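Local coordinates for methyl-accepting chemotaxis protein (PDB 4EXO) that probably senses small carboxylate ligands such as pyruvate through its periplasmic Cache (PAS-like) domain and passes the signal on to the chemotaxis machinery, at residues A[116-119]-A[120-124]; A[93-96]-A[97-101]. All coordinates share one frame; numbering follows the deposited sequence.

Interaction 1 (A[116-119]-A[120-124]). With PYR (pyruvic acid), chain B.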
loop_
_atom_site.group_PDB
_atom_site.type_symbol
_atom_site.label_atom_id
_atom_site.label_comp_id
_atom_site.label_asym_id
_atom_site.label_seq_id
_atom_site.Cartn_x
_atom_site.Cartn_y
_atom_site.Cartn_z
ATOM N N PRO A 116 17.278 5.791 0.039
ATOM C CA PRO A 116 17.744 4.917 -1.055
ATOM C C PRO A 116 18.128 5.648 -2.330
ATOM O O PRO A 116 19.197 5.349 -2.901
ATOM C CB PRO A 116 16.563 3.965 -1.275
ATOM C CG PRO A 116 16.024 3.767 0.185
ATOM C CD PRO A 116 16.136 5.201 0.783
ATOM N N THR A 117 17.312 6.592 -2.790
ATOM C CA THR A 117 17.552 7.166 -4.123
ATOM C C THR A 117 18.809 8.053 -4.221
ATOM O O THR A 117 19.177 8.454 -5.331
ATOM C CB THR A 117 16.324 7.951 -4.671
ATOM O OG1 THR A 117 15.935 8.978 -3.745
ATOM C CG2 THR A 117 15.126 7.004 -4.961
ATOM N N ILE A 118 19.431 8.403 -3.088
ATOM C CA ILE A 118 20.694 9.182 -3.097
ATOM C C ILE A 118 21.802 8.515 -2.287
ATOM O O ILE A 118 22.921 9.043 -2.185
ATOM C CB ILE A 118 20.510 10.656 -2.585
ATOM C CG1 ILE A 118 19.988 10.678 -1.123
ATOM C CG2 ILE A 118 19.589 11.434 -3.534
ATOM C CD1 ILE A 118 19.926 12.137 -0.470
ATOM N N ASN A 119 21.499 7.351 -1.714
ATOM C CA ASN A 119 22.453 6.646 -0.867
ATOM C C ASN A 119 23.190 7.580 0.115
ATOM O O ASN A 119 24.441 7.569 0.191
ATOM C CB ASN A 119 23.486 5.832 -1.724
ATOM C CG ASN A 119 24.315 4.876 -0.878
ATOM O OD1 ASN A 119 23.868 4.431 0.199
ATOM N ND2 ASN A 119 25.522 4.546 -1.341
ATOM N N ALA A 120 22.430 8.400 0.860
ATOM C CA ALA A 120 23.023 9.328 1.822
ATOM C C ALA A 120 21.929 9.687 2.829
ATOM O O ALA A 120 20.766 9.485 2.550
ATOM C CB ALA A 120 23.504 10.626 1.074
ATOM N N GLN A 121 22.312 10.210 4.001
ATOM C CA GLN A 121 21.311 10.653 5.001
ATOM C C GLN A 121 20.434 11.769 4.490
ATOM O O GLN A 121 20.908 12.671 3.795
ATOM C CB GLN A 121 22.045 11.117 6.288
ATOM C CG GLN A 121 22.938 10.050 6.870
ATOM C CD GLN A 121 22.106 8.953 7.516
ATOM O OE1 GLN A 121 21.215 9.236 8.336
ATOM N NE2 GLN A 121 22.373 7.700 7.139
ATOM N N ALA A 122 19.147 11.729 4.821
ATOM C CA ALA A 122 18.214 12.801 4.505
ATOM C C ALA A 122 17.119 12.886 5.563
ATOM O O ALA A 122 16.762 11.859 6.153
ATOM C CB ALA A 122 17.547 12.596 3.142
ATOM N N PRO A 123 16.551 14.087 5.760
ATOM C CA PRO A 123 15.452 14.195 6.732
ATOM C C PRO A 123 14.218 13.408 6.313
ATOM O O PRO A 123 13.813 13.435 5.129
ATOM C CB PRO A 123 15.164 15.701 6.815
ATOM C CG PRO A 123 15.803 16.309 5.617
ATOM C CD PRO A 123 16.959 15.404 5.220
ATOM N N LYS A 124 13.608 12.745 7.297
ATOM C CA LYS A 124 12.495 11.827 7.057
ATOM C C LYS A 124 11.400 12.074 8.092
ATOM O O LYS A 124 11.667 12.571 9.203
ATOM C CB LYS A 124 13.053 10.393 7.244
ATOM C CG LYS A 124 12.143 9.231 6.917
ATOM C CD LYS A 124 12.964 7.921 6.965
ATOM C CE LYS A 124 12.136 6.698 6.492
ATOM N NZ LYS A 124 13.002 5.454 6.362
HETATM C C PYR B . 14.514 3.376 8.736
HETATM O O PYR B . 14.022 4.587 8.588
HETATM O OXT PYR B . 14.836 2.684 7.660
HETATM C CA PYR B . 14.711 2.819 10.021
HETATM O O3 PYR B . 15.195 1.634 10.069
HETATM C CB PYR B . 14.418 3.546 11.328
#

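Interaction 2 (A[93-96]-A[97-101])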
loop_
_atom_site.group_PDB
_atom_site.type_symbol
_atom_site.label_atom_id
_atom_site.label_comp_id
_atom_site.label_asym_id
_atom_site.label_seq_id
_atom_site.Cartn_x
_atom_site.Cartn_y
_atom_site.Cartn_z
ATOM N N ALA A 93 17.310 9.980 19.038
ATOM C CA ALA A 93 17.350 8.551 19.316
ATOM C C ALA A 93 16.234 7.904 18.517
ATOM O O ALA A 93 15.064 7.826 18.945
ATOM C CB ALA A 93 17.222 8.247 20.829
ATOM N N VAL A 94 16.591 7.491 17.305
ATOM C CA VAL A 94 15.594 7.095 16.310
ATOM C C VAL A 94 14.764 5.859 16.716
ATOM O O VAL A 94 13.532 5.883 16.616
ATOM C CB VAL A 94 16.285 6.828 14.905
ATOM C CG1 VAL A 94 15.236 6.366 13.835
ATOM C CG2 VAL A 94 17.019 8.097 14.437
ATOM N N ILE A 95 15.451 4.784 17.112
ATOM C CA ILE A 95 14.776 3.498 17.374
ATOM C C ILE A 95 13.932 3.617 18.657
ATOM O O ILE A 95 12.745 3.197 18.704
ATOM C CB ILE A 95 15.778 2.293 17.395
ATOM C CG1 ILE A 95 16.105 1.827 15.967
ATOM C CG2 ILE A 95 15.116 1.026 17.948
ATOM C CD1 ILE A 95 16.594 2.845 15.059
ATOM N N ALA A 96 14.520 4.194 19.686
ATOM C CA ALA A 96 13.772 4.368 20.937
ATOM C C ALA A 96 12.564 5.282 20.687
ATOM O O ALA A 96 11.472 5.053 21.229
ATOM C CB ALA A 96 14.654 4.960 22.016
ATOM N N GLY A 97 12.777 6.315 19.869
ATOM C CA GLY A 97 11.712 7.268 19.556
ATOM C C GLY A 97 10.560 6.617 18.803
ATOM O O GLY A 97 9.399 6.929 19.070
ATOM N N LEU A 98 10.865 5.710 17.864
ATOM C CA LEU A 98 9.810 5.028 17.105
ATOM C C LEU A 98 9.075 4.014 17.968
ATOM O O LEU A 98 7.833 3.835 17.837
ATOM C CB LEU A 98 10.355 4.329 15.853
ATOM C CG LEU A 98 10.770 5.259 14.695
ATOM C CD1 LEU A 98 11.754 4.514 13.735
ATOM C CD2 LEU A 98 9.521 5.708 13.933
ATOM N N ILE A 99 9.824 3.361 18.855
ATOM C CA ILE A 99 9.186 2.350 19.718
ATOM C C ILE A 99 8.183 3.118 20.591
ATOM O O ILE A 99 7.015 2.723 20.701
ATOM C CB ILE A 99 10.215 1.610 20.598
ATOM C CG1 ILE A 99 11.055 0.642 19.730
ATOM C CG2 ILE A 99 9.494 0.808 21.708
ATOM C CD1 ILE A 99 12.418 0.284 20.457
ATOM N N ASP A 100 8.639 4.206 21.191
ATOM C CA ASP A 100 7.740 5.012 22.062
ATOM C C ASP A 100 6.575 5.678 21.308
ATOM O O ASP A 100 5.441 5.676 21.804
ATOM C CB ASP A 100 8.521 6.061 22.839
ATOM C CG ASP A 100 9.455 5.439 23.896
ATOM O OD1 ASP A 100 9.330 4.210 24.224
ATOM O OD2 ASP A 100 10.312 6.198 24.388
ATOM N N ALA A 101 6.846 6.250 20.129
ATOM C CA ALA A 101 5.763 6.813 19.306
ATOM C C ALA A 101 4.667 5.786 19.030
ATOM O O ALA A 101 3.458 6.104 19.133
ATOM C CB ALA A 101 6.293 7.382 17.968
#

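Interaction 1 (A[116-119]-A[120-124])
Ile118 leans back over Ala120 and on toward Ala122. Its CG1 lies 4.1 Å from CB of Ala120. Its CD1 reaches further along and stops 4.3 Å from CB of Ala122. The CG1 branch is set between the backbone N and the carbonyl carbon (chi1 60°), and from there the chain runs on extended to CD1. These touches are light and apolar, and most of the residues involved are exposed. The turn itself is held by Asn119 N, which donates to Pro116 O at 3.3 Å. Asn119 has positive backbone angles (phi 44°, psi 51°), a left-handed conformation that brings the chain round into the strand. This is a beta-hairpin connection between antiparallel strands 108-115 and 120-131 of the Cache domain. Asn119 OD1 is hydrogen-bonded to NE2 of His114, and Thr117 OG1 to OD2 of Asp57. Further along, buried Lys124 belongs to the ligand pocket. Its side chain is extended throughout, and NZ donates a 2.6 Å hydrogen bond to carboxylate atom O of the pyruvic acid. A hydrogen bond with Tyr143 OH also holds NZ, while Tyr59, Tyr63 and His72 bind the ligand as well.

Interaction 2 (A[93-96]-A[97-101])
Val94 and Leu98 lie side by side, one helical turn apart, with CG1 of Val94 3.9 Å from CD1 of Leu98. Both side chains point the same way and line the pyruvic acid pocket. The Val94 CG1 methyl stands anti to its own backbone N (chi1 179°), on the carbonyl side, which carries it forward to Leu98. The next pair, Ile95 and Ile99, meets at an oblique angle. Here CG2 of Ile95 is 3.8 Å from CD1 of Ile99. Ile99 CG1 also sits 3.2 Å from the carbonyl O of Ile95, a tight fit against the backbone. All four of these side chains are buried.

Ala93, at the N-cap position, opens the helix. Its O accepts from Gly97 N at 2.9 Å, the first in a run of i to i+4 bonds that goes on to Ala101 N and Gly97 O. Of the four that join 93-96 to 97-101, the one from Asp100 N to Ala96 O is the straightest, with an N-H...O angle of 167°, against 144° at Gly97.

The other side of the helix is looser. Ala93, Ala96, Gly97 and Asp100 are partly exposed and bring little side chain to the contact. Gly97 has none. Asp100 keeps its CB and carboxylate carbon near the carbonyl O of Ala96, with CG 3.4 Å away.

The buried face packs on the antiparallel sheet of the Cache domain. Val94 meets Phe111 and Trp113 of strand 108-115, and Leu98 meets Leu109 of the same strand and Phe61 of strand 61-63. Ile95 rests on Trp113 and Tyr63. Toward the preceding loop, Ile95 touches Leu83, while Ala96 and Ile99 touch Tyr84.

In the fold
From the N terminus, the chain runs through the long helix 2-28, two shorter helices and strands 61-63 and 69-72 before it reaches interaction 2. That contact runs from the N-cap Ala93 through the first two turns of helix 94-104. Strand 108-115 follows, and interaction 1 then closes the turn into strand 120-131. The two are in series. They neither nest nor cross, and their centres lie about 19 Å apart. Strand 108-115 links them: it packs against the helix of interaction 2 and pairs with the strand of interaction 1. Both contribute to the pyruvic acid pocket without touching each other: 93-101 supplies apolar Val94 and Leu98, and 120-124 supplies the polar Lys124.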